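Local coordinates for protein predicted DNA-binding transcriptional regulator (Aliivibrio fischeri ES114, PDB 7DWN) that probably binds promoter DNA as a tetrameric LysR-type regulator and controls transcription of its target genes, at residues A[192-197]-A[228-233]; A[22-27]-A[32-37]; A[6-11]-A[68-73]. All blocks are in the same frame, centred on the assembly; numbering follows the deposited sequence.

Interaction 1: A[192-197]-A[228-233]; sequences PWLTYS and KILVLN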
loop_
_atom_site.group_PDB
_atom_site.type_symbol
_atom_site.label_atom_id
_atom_site.label_comp_id
_atom_site.label_asym_id
_atom_site.label_seq_id
_atom_site.Cartn_x
_atom_site.Cartn_y
_atom_site.Cartn_z
ATOM N N PRO A 192 31.001 30.624 -12.664
ATOM C CA PRO A 192 29.651 30.073 -12.830
ATOM C C PRO A 192 29.715 28.557 -12.866
ATOM O O PRO A 192 30.407 27.965 -13.697
ATOM C CB PRO A 192 29.188 30.658 -14.166
ATOM C CG PRO A 192 30.439 31.048 -14.869
ATOM C CD PRO A 192 31.379 31.487 -13.790
ATOM N N TRP A 193 28.986 27.924 -11.951
ATOM C CA TRP A 193 29.109 26.499 -11.698
ATOM C C TRP A 193 27.791 25.824 -12.050
ATOM O O TRP A 193 26.734 26.201 -11.529
ATOM C CB TRP A 193 29.488 26.260 -10.236
ATOM C CG TRP A 193 29.599 24.833 -9.832
ATOM C CD1 TRP A 193 29.947 23.775 -10.618
ATOM C CD2 TRP A 193 29.350 24.302 -8.528
ATOM N NE1 TRP A 193 29.933 22.615 -9.879
ATOM C CE2 TRP A 193 29.566 22.914 -8.593
ATOM C CE3 TRP A 193 28.963 24.869 -7.311
ATOM C CZ2 TRP A 193 29.411 22.084 -7.486
ATOM C CZ3 TRP A 193 28.809 24.046 -6.215
ATOM C CH2 TRP A 193 29.031 22.668 -6.309
ATOM N N LEU A 194 27.864 24.853 -12.958
ATOM C CA LEU A 194 26.736 24.013 -13.339
ATOM C C LEU A 194 26.878 22.699 -12.582
ATOM O O LEU A 194 27.760 21.890 -12.890
ATOM C CB LEU A 194 26.723 23.783 -14.849
ATOM C CG LEU A 194 26.938 25.026 -15.715
ATOM C CD1 LEU A 194 27.278 24.639 -17.144
ATOM C CD2 LEU A 194 25.710 25.914 -15.684
ATOM N N THR A 195 26.014 22.484 -11.599
ATOM C CA THR A 195 26.211 21.430 -10.619
ATOM C C THR A 195 25.157 20.340 -10.751
ATOM O O THR A 195 24.072 20.546 -11.300
ATOM C CB THR A 195 26.177 22.007 -9.198
ATOM O OG1 THR A 195 26.543 20.992 -8.257
ATOM C CG2 THR A 195 24.784 22.519 -8.861
ATOM N N TYR A 196 25.505 19.160 -10.246
ATOM C CA TYR A 196 24.513 18.141 -9.963
ATOM C C TYR A 196 23.801 18.471 -8.656
ATOM O O TYR A 196 24.159 19.413 -7.943
ATOM C CB TYR A 196 25.161 16.760 -9.859
ATOM C CG TYR A 196 25.955 16.340 -11.072
ATOM C CD1 TYR A 196 25.331 15.751 -12.163
ATOM C CD2 TYR A 196 27.332 16.513 -11.120
ATOM C CE1 TYR A 196 26.053 15.358 -13.272
ATOM C CE2 TYR A 196 28.062 16.123 -12.224
ATOM C CZ TYR A 196 27.417 15.547 -13.298
ATOM O OH TYR A 196 28.137 15.156 -14.402
ATOM N N SER A 197 22.780 17.684 -8.337
ATOM C CA SER A 197 22.270 17.690 -6.975
ATOM C C SER A 197 23.359 17.170 -6.048
ATOM O O SER A 197 24.002 16.156 -6.337
ATOM C CB SER A 197 21.008 16.833 -6.869
ATOM O OG SER A 197 20.485 16.857 -5.552
ATOM N N LYS A 228 26.386 19.151 -19.741
ATOM C CA LYS A 228 27.282 19.169 -20.893
ATOM C C LYS A 228 26.843 20.217 -21.910
ATOM O O LYS A 228 27.664 20.990 -22.419
ATOM C CB LYS A 228 27.327 17.776 -21.525
ATOM C CG LYS A 228 28.091 17.683 -22.832
ATOM C CD LYS A 228 28.019 16.266 -23.380
ATOM C CE LYS A 228 28.670 16.154 -24.745
ATOM N NZ LYS A 228 28.513 14.785 -25.308
ATOM N N ILE A 229 25.540 20.262 -22.204
ATOM C CA ILE A 229 25.019 21.247 -23.148
ATOM C C ILE A 229 25.255 22.658 -22.632
ATOM O O ILE A 229 25.699 23.541 -23.379
ATOM C CB ILE A 229 23.527 20.987 -23.426
ATOM C CG1 ILE A 229 23.356 19.711 -24.251
ATOM C CG2 ILE A 229 22.912 22.172 -24.143
ATOM C CD1 ILE A 229 21.924 19.384 -24.566
ATOM N N LEU A 230 24.984 22.895 -21.346
ATOM C CA LEU A 230 25.177 24.246 -20.825
ATOM C C LEU A 230 26.653 24.630 -20.773
ATOM O O LEU A 230 26.985 25.813 -20.912
ATOM C CB LEU A 230 24.529 24.389 -19.450
ATOM C CG LEU A 230 23.004 24.521 -19.496
ATOM C CD1 LEU A 230 22.478 25.136 -18.212
ATOM C CD2 LEU A 230 22.564 25.333 -20.707
ATOM N N VAL A 231 27.546 23.656 -20.587
ATOM C CA VAL A 231 28.978 23.929 -20.689
ATOM C C VAL A 231 29.331 24.342 -22.110
ATOM O O VAL A 231 30.039 25.331 -22.333
ATOM C CB VAL A 231 29.796 22.703 -20.243
ATOM C CG1 VAL A 231 31.245 22.835 -20.691
ATOM C CG2 VAL A 231 29.728 22.538 -18.740
ATOM N N LEU A 232 28.834 23.588 -23.095
ATOM C CA LEU A 232 29.123 23.903 -24.490
ATOM C C LEU A 232 28.584 25.272 -24.887
ATOM O O LEU A 232 29.153 25.928 -25.768
ATOM C CB LEU A 232 28.551 22.817 -25.400
ATOM C CG LEU A 232 29.386 21.539 -25.492
ATOM C CD1 LEU A 232 28.656 20.472 -26.290
ATOM C CD2 LEU A 232 30.740 21.843 -26.114
ATOM N N ASN A 233 27.501 25.724 -24.254
ATOM C CA ASN A 233 26.970 27.060 -24.490
ATOM C C ASN A 233 27.699 28.135 -23.688
ATOM O O ASN A 233 27.162 29.238 -23.522
ATOM C CB ASN A 233 25.471 27.097 -24.180
ATOM C CG ASN A 233 24.656 26.265 -25.151
ATOM O OD1 ASN A 233 25.102 25.970 -26.260
ATOM N ND2 ASN A 233 23.452 25.885 -24.739
#

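Interaction 2: A[22-27]-A[32-37]; sequences QAAELR and PAFSRR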
loop_
_atom_site.group_PDB
_atom_site.type_symbol
_atom_site.label_atom_id
_atom_site.label_comp_id
_atom_site.label_asym_id
_atom_site.label_seq_id
_atom_site.Cartn_x
_atom_site.Cartn_y
_atom_site.Cartn_z
ATOM N N GLN A 22 -30.283 -5.907 -24.431
ATOM C CA GLN A 22 -29.369 -4.779 -24.573
ATOM C C GLN A 22 -27.941 -5.181 -24.223
ATOM O O GLN A 22 -26.992 -4.805 -24.925
ATOM C CB GLN A 22 -29.842 -3.617 -23.700
ATOM C CG GLN A 22 -31.255 -3.149 -24.034
ATOM C CD GLN A 22 -31.793 -2.140 -23.039
ATOM O OE1 GLN A 22 -31.117 -1.784 -22.075
ATOM N NE2 GLN A 22 -33.015 -1.673 -23.268
ATOM N N ALA A 23 -27.769 -5.955 -23.148
ATOM C CA ALA A 23 -26.442 -6.446 -22.789
ATOM C C ALA A 23 -25.870 -7.343 -23.878
ATOM O O ALA A 23 -24.659 -7.332 -24.130
ATOM C CB ALA A 23 -26.499 -7.195 -21.456
ATOM N N ALA A 24 -26.726 -8.129 -24.535
ATOM C CA ALA A 24 -26.272 -8.967 -25.639
ATOM C C ALA A 24 -25.828 -8.121 -26.825
ATOM O O ALA A 24 -24.813 -8.421 -27.466
ATOM C CB ALA A 24 -27.383 -9.930 -26.056
ATOM N N GLU A 25 -26.582 -7.064 -27.134
ATOM C CA GLU A 25 -26.190 -6.178 -28.225
ATOM C C GLU A 25 -24.864 -5.492 -27.925
ATOM O O GLU A 25 -24.021 -5.337 -28.817
ATOM C CB GLU A 25 -27.283 -5.143 -28.490
ATOM C CG GLU A 25 -27.025 -4.291 -29.725
ATOM C CD GLU A 25 -26.982 -5.114 -31.000
ATOM O OE1 GLU A 25 -27.738 -6.103 -31.097
ATOM O OE2 GLU A 25 -26.188 -4.775 -31.904
ATOM N N LEU A 26 -24.654 -5.083 -26.670
ATOM C CA LEU A 26 -23.378 -4.474 -26.307
ATOM C C LEU A 26 -22.229 -5.467 -26.418
ATOM O O LEU A 26 -21.087 -5.067 -26.670
ATOM C CB LEU A 26 -23.441 -3.900 -24.891
ATOM C CG LEU A 26 -23.821 -2.423 -24.741
ATOM C CD1 LEU A 26 -25.235 -2.154 -25.238
ATOM C CD2 LEU A 26 -23.665 -1.980 -23.294
ATOM N N ARG A 27 -22.508 -6.757 -26.245
ATOM C CA ARG A 27 -21.482 -7.790 -26.250
ATOM C C ARG A 27 -21.305 -8.451 -27.612
ATOM O O ARG A 27 -20.571 -9.439 -27.712
ATOM C CB ARG A 27 -21.803 -8.852 -25.195
ATOM C CG ARG A 27 -21.647 -8.363 -23.765
ATOM C CD ARG A 27 -20.197 -8.029 -23.467
ATOM N NE ARG A 27 -19.356 -9.222 -23.480
ATOM C CZ ARG A 27 -18.033 -9.200 -23.596
ATOM N NH1 ARG A 27 -17.396 -8.044 -23.721
ATOM N NH2 ARG A 27 -17.348 -10.336 -23.595
ATOM N N PRO A 32 -30.304 -15.293 -27.199
ATOM C CA PRO A 32 -30.265 -16.607 -26.536
ATOM C C PRO A 32 -28.860 -17.029 -26.152
ATOM O O PRO A 32 -28.669 -17.628 -25.086
ATOM C CB PRO A 32 -30.878 -17.546 -27.585
ATOM C CG PRO A 32 -31.731 -16.658 -28.424
ATOM C CD PRO A 32 -30.968 -15.374 -28.513
ATOM N N ALA A 33 -27.866 -16.718 -26.988
ATOM C CA ALA A 33 -26.485 -17.063 -26.664
ATOM C C ALA A 33 -26.003 -16.319 -25.424
ATOM O O ALA A 33 -25.293 -16.888 -24.587
ATOM C CB ALA A 33 -25.573 -16.769 -27.854
ATOM N N PHE A 34 -26.381 -15.045 -25.284
ATOM C CA PHE A 34 -25.993 -14.291 -24.095
ATOM C C PHE A 34 -26.672 -14.840 -22.846
ATOM O O PHE A 34 -26.038 -14.961 -21.786
ATOM C CB PHE A 34 -26.330 -12.813 -24.275
ATOM C CG PHE A 34 -25.884 -11.953 -23.133
ATOM C CD1 PHE A 34 -24.596 -11.450 -23.095
ATOM C CD2 PHE A 34 -26.748 -11.651 -22.094
ATOM C CE1 PHE A 34 -24.177 -10.656 -22.044
ATOM C CE2 PHE A 34 -26.336 -10.860 -21.038
ATOM C CZ PHE A 34 -25.048 -10.362 -21.013
ATOM N N SER A 35 -27.967 -15.156 -22.945
ATOM C CA SER A 35 -28.650 -15.777 -21.816
ATOM C C SER A 35 -27.971 -17.086 -21.424
ATOM O O SER A 35 -27.790 -17.370 -20.234
ATOM C CB SER A 35 -30.125 -16.006 -22.152
ATOM O OG SER A 35 -30.828 -16.518 -21.034
ATOM N N ARG A 36 -27.553 -17.876 -22.418
ATOM C CA ARG A 36 -26.879 -19.138 -22.135
ATOM C C ARG A 36 -25.515 -18.912 -21.491
ATOM O O ARG A 36 -25.108 -19.675 -20.608
ATOM C CB ARG A 36 -26.741 -19.958 -23.418
ATOM C CG ARG A 36 -26.125 -21.331 -23.215
ATOM C CD ARG A 36 -26.963 -22.182 -22.272
ATOM N NE ARG A 36 -26.389 -23.511 -22.085
ATOM C CZ ARG A 36 -26.881 -24.428 -21.259
ATOM N NH1 ARG A 36 -27.961 -24.161 -20.538
ATOM N NH2 ARG A 36 -26.292 -25.612 -21.153
ATOM N N ARG A 37 -24.795 -17.869 -21.913
ATOM C CA ARG A 37 -23.507 -17.569 -21.291
ATOM C C ARG A 37 -23.681 -17.186 -19.826
ATOM O O ARG A 37 -22.927 -17.651 -18.958
ATOM C CB ARG A 37 -22.793 -16.455 -22.060
ATOM C CG ARG A 37 -22.107 -16.917 -23.343
ATOM C CD ARG A 37 -22.092 -15.813 -24.394
ATOM N NE ARG A 37 -21.250 -14.679 -24.021
ATOM C CZ ARG A 37 -20.165 -14.300 -24.691
ATOM N NH1 ARG A 37 -19.786 -14.960 -25.777
ATOM N NH2 ARG A 37 -19.463 -13.253 -24.281
#

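Interaction 3: A[6-11]-A[68-73]; sequences KWLEDF and ITARTL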
loop_
_atom_site.group_PDB
_atom_site.type_symbol
_atom_site.label_atom_id
_atom_site.label_comp_id
_atom_site.label_asym_id
_atom_site.label_seq_id
_atom_site.Cartn_x
_atom_site.Cartn_y
_atom_site.Cartn_z
ATOM N N LYS A 6 -14.820 -13.948 -20.509
ATOM C CA LYS A 6 -15.877 -13.330 -21.298
ATOM C C LYS A 6 -17.208 -13.373 -20.559
ATOM O O LYS A 6 -18.020 -12.455 -20.697
ATOM C CB LYS A 6 -15.985 -14.007 -22.667
ATOM C CG LYS A 6 -16.594 -15.397 -22.654
ATOM C CD LYS A 6 -16.718 -15.945 -24.066
ATOM C CE LYS A 6 -17.467 -17.265 -24.084
ATOM N NZ LYS A 6 -17.522 -17.851 -25.451
ATOM N N TRP A 7 -17.430 -14.407 -19.741
ATOM C CA TRP A 7 -18.623 -14.441 -18.900
ATOM C C TRP A 7 -18.593 -13.328 -17.861
ATOM O O TRP A 7 -19.633 -12.738 -17.545
ATOM C CB TRP A 7 -18.751 -15.800 -18.213
ATOM C CG TRP A 7 -18.896 -16.957 -19.148
ATOM C CD1 TRP A 7 -19.184 -16.909 -20.482
ATOM C CD2 TRP A 7 -18.753 -18.343 -18.816
ATOM N NE1 TRP A 7 -19.232 -18.182 -20.999
ATOM C CE2 TRP A 7 -18.971 -19.079 -19.997
ATOM C CE3 TRP A 7 -18.463 -19.033 -17.634
ATOM C CZ2 TRP A 7 -18.909 -20.471 -20.031
ATOM C CZ3 TRP A 7 -18.399 -20.415 -17.670
ATOM C CH2 TRP A 7 -18.621 -21.118 -18.860
ATOM N N LEU A 8 -17.410 -13.034 -17.314
ATOM C CA LEU A 8 -17.286 -11.933 -16.365
ATOM C C LEU A 8 -17.695 -10.617 -17.014
ATOM O O LEU A 8 -18.449 -9.825 -16.431
ATOM C CB LEU A 8 -15.851 -11.858 -15.839
ATOM C CG LEU A 8 -15.262 -13.164 -15.298
ATOM C CD1 LEU A 8 -13.777 -13.015 -14.998
ATOM C CD2 LEU A 8 -16.013 -13.609 -14.056
ATOM N N GLU A 9 -17.219 -10.374 -18.238
ATOM C CA GLU A 9 -17.606 -9.137 -18.914
ATOM C C GLU A 9 -19.092 -9.130 -19.268
ATOM O O GLU A 9 -19.761 -8.090 -19.150
ATOM C CB GLU A 9 -16.746 -8.919 -20.159
ATOM C CG GLU A 9 -15.457 -8.151 -19.877
ATOM C CD GLU A 9 -15.708 -6.747 -19.343
ATOM O OE1 GLU A 9 -16.783 -6.177 -19.629
ATOM O OE2 GLU A 9 -14.829 -6.211 -18.635
ATOM N N ASP A 10 -19.624 -10.276 -19.710
ATOM C CA ASP A 10 -21.062 -10.411 -19.931
ATOM C C ASP A 10 -21.843 -9.961 -18.704
ATOM O O ASP A 10 -22.774 -9.151 -18.802
ATOM C CB ASP A 10 -21.415 -11.865 -20.265
ATOM C CG ASP A 10 -20.798 -12.342 -21.566
ATOM O OD1 ASP A 10 -20.537 -11.502 -22.451
ATOM O OD2 ASP A 10 -20.570 -13.562 -21.703
ATOM N N PHE A 11 -21.463 -10.480 -17.535
ATOM C CA PHE A 11 -22.198 -10.188 -16.312
ATOM C C PHE A 11 -22.051 -8.728 -15.901
ATOM O O PHE A 11 -23.011 -8.124 -15.414
ATOM C CB PHE A 11 -21.733 -11.108 -15.186
ATOM C CG PHE A 11 -22.465 -10.895 -13.900
ATOM C CD1 PHE A 11 -23.773 -11.328 -13.756
ATOM C CD2 PHE A 11 -21.853 -10.256 -12.837
ATOM C CE1 PHE A 11 -24.456 -11.130 -12.573
ATOM C CE2 PHE A 11 -22.529 -10.054 -11.649
ATOM C CZ PHE A 11 -23.833 -10.494 -11.516
ATOM N N ILE A 68 -18.502 -7.477 -7.772
ATOM C CA ILE A 68 -17.192 -7.059 -7.280
ATOM C C ILE A 68 -16.131 -8.069 -7.689
ATOM O O ILE A 68 -15.035 -7.702 -8.132
ATOM C CB ILE A 68 -17.217 -6.881 -5.751
ATOM C CG1 ILE A 68 -18.577 -6.376 -5.277
ATOM C CG2 ILE A 68 -16.114 -5.929 -5.310
ATOM C CD1 ILE A 68 -18.748 -6.456 -3.775
ATOM N N THR A 69 -16.437 -9.362 -7.526
ATOM C CA THR A 69 -15.459 -10.386 -7.897
ATOM C C THR A 69 -15.088 -10.293 -9.376
ATOM O O THR A 69 -13.908 -10.389 -9.738
ATOM C CB THR A 69 -15.994 -11.778 -7.565
ATOM O OG1 THR A 69 -16.259 -11.863 -6.161
ATOM C CG2 THR A 69 -14.972 -12.838 -7.944
ATOM N N ALA A 70 -16.080 -10.071 -10.240
ATOM C CA ALA A 70 -15.840 -10.022 -11.678
ATOM C C ALA A 70 -15.063 -8.776 -12.068
ATOM O O ALA A 70 -14.170 -8.840 -12.918
ATOM C CB ALA A 70 -17.166 -10.081 -12.433
ATOM N N ARG A 71 -15.396 -7.628 -11.471
ATOM C CA ARG A 71 -14.628 -6.416 -11.744
ATOM C C ARG A 71 -13.176 -6.587 -11.311
ATOM O O ARG A 71 -12.248 -6.218 -12.044
ATOM C CB ARG A 71 -15.266 -5.219 -11.041
ATOM C CG ARG A 71 -14.515 -3.916 -11.243
ATOM C CD ARG A 71 -15.197 -2.776 -10.506
ATOM N NE ARG A 71 -16.596 -2.636 -10.896
ATOM C CZ ARG A 71 -17.016 -1.915 -11.930
ATOM N NH1 ARG A 71 -16.141 -1.264 -12.686
ATOM N NH2 ARG A 71 -18.309 -1.846 -12.212
ATOM N N THR A 72 -12.966 -7.154 -10.119
ATOM C CA THR A 72 -11.613 -7.420 -9.640
ATOM C C THR A 72 -10.855 -8.316 -10.612
ATOM O O THR A 72 -9.721 -8.011 -11.001
ATOM C CB THR A 72 -11.670 -8.064 -8.252
ATOM O OG1 THR A 72 -12.243 -7.143 -7.316
ATOM C CG2 THR A 72 -10.277 -8.463 -7.784
ATOM N N LEU A 73 -11.481 -9.420 -11.031
ATOM C CA LEU A 73 -10.818 -10.362 -11.927
ATOM C C LEU A 73 -10.520 -9.738 -13.286
ATOM O O LEU A 73 -9.451 -9.970 -13.855
ATOM C CB LEU A 73 -11.673 -11.617 -12.092
ATOM C CG LEU A 73 -11.765 -12.550 -10.885
ATOM C CD1 LEU A 73 -12.869 -13.568 -11.100
ATOM C CD2 LEU A 73 -10.434 -13.242 -10.649
#

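Interaction 1: A[192-197]-A[228-233]
L194, on strand 191-195, reaches across to L230 and V231 on helix 224-232, a strand-to-helix contact in the periplasmic-binding-protein-like effector domain of a LysR-type regulator. One methyl group does most of the work. CD1 of L194 touches CB of L230 at 3.6 Å and, equally close, CG2 of V231 at 3.6 Å, so it sits where the two helical side chains leave the backbone. The same methyl also lies 3.6 Å from the backbone N of V231, flush against the helix itself. The other branch contributes less: L194 CD2 meets L230 CD1 at 4.2 Å. The two leucine side chains cross at about a right angle. Because CG of L194 lies anti to the carbonyl carbon (chi1 -46°) and the chain then runs on extended, CD1 is carried out to the helix. V231 turns CG2 to it and holds CG1 anti to its own backbone N. All three residues are buried. F219 of strand 215-221 touches both L194 and L230, while A238 packs on V231 from strand 238-241. Backbone hydrogen bonds between L194 and I237 and between T195 and F219 fix the strand that presents the leucine. Where that strand ends, OG1 of T195 donates to O of Y196 at 2.9 Å, in the carbonyl plane and on a lone pair.

Interaction 2: A[22-27]-A[32-37]
F34 of helix 31-45 lays its ring against A23 and A24 of helix 20-26, joining the two helices of the helix-turn-helix in the DNA-binding domain. This is the tight part of the contact, where the side chains that meet are all apolar. CB of A24 meets CB of F34 at 3.5 Å, at the root of the aromatic side chain, whereas CB of A23 reaches the far end of the ring, 3.5 Å from CZ. Between these points the helix backbone covers one ring face: N of A24 stands 4.1 Å above the plane over the centre of F34, with C of A23 displaced toward the rim. Pointing CG anti to the backbone N (chi1 -176°) sends the ring straight across to the small alanines, which let the helices approach to 5.6 Å between CA of A24 and CA of F34.

The partly exposed side, at R27, is looser and polar. CG of R27 comes obliquely to CE1 of F34 at 3.8 Å, and beyond it the chain bends at chi2 and chi3. NH2 of R27 then lies 3.7 Å from NH2 of R37, edge to edge with the guanidinium planes 55° apart. Both arginines gather round one carboxylate: NE of each forms a salt bridge to D10, whose negative charge probably helps to balance the pair. D10 belongs to helix 5-17, which also packs on this pair of helices through V17 on A23 and V13 on L26; V29, in the turn between the two helices, touches A24, F34 and R37.

Interaction 3: A[6-11]-A[68-73]
Helix 5-17 of the winged helix-turn-helix domain packs here on helix 61-83, the long linker helix of LysR-type regulators, with L8 as the side chain that bridges them. L8 spreads over two residues one helical turn apart. Its CD2 and its CB each lie 4.1 Å from CB of A70, embracing the small methyl from two points, while CD1 goes on to L73, 3.9 Å from its CB and 4.0 Å from its CD1. With CG anti to the carbonyl carbon (chi1 -51°) and an extended chi2, L8 can place one branch on each partner. A70 offers only a methyl group, and the backbones approach most closely there, at 5.3 Å from CA of L8 to CA of A70. F66 and V74 of the same long helix extend the patch around L8. T69, T72 and L73 of that helix also pack on G80, Q76 and I77 of the third subunit, so L73 serves both the fold and the assembly. Within the helix, OG1 of T72 donates to O of I68 at 3.0 Å from above the carbonyl plane, and N of T72 reaches that oxygen from the opposite face. Carbon alone carries the contact between these segments, which implies an association driven by burial of apolar surface, its placement set by side-chain shape and not by directional bonds.

Overall arrangement
All three contacts are buried and apolar at heart, but they serve different parts of the chain. Interaction 1 belongs to the effector domain and joins a strand to a helix, about 55 Å or more between centres from the other two, across the chain's centre. Interactions 2 and 3 are neighbours in the DNA-binding region, with centres about 14 Å apart. D10, on segment 6-11, links them, its carboxylate serving the arginines of interaction 2 and its backbone O packing on F34. Thus helix 5-17 holds the helix-turn-helix pair by charge and packing, and the linker helix by leucine packing. Only interaction 2 has a charged, partly exposed margin.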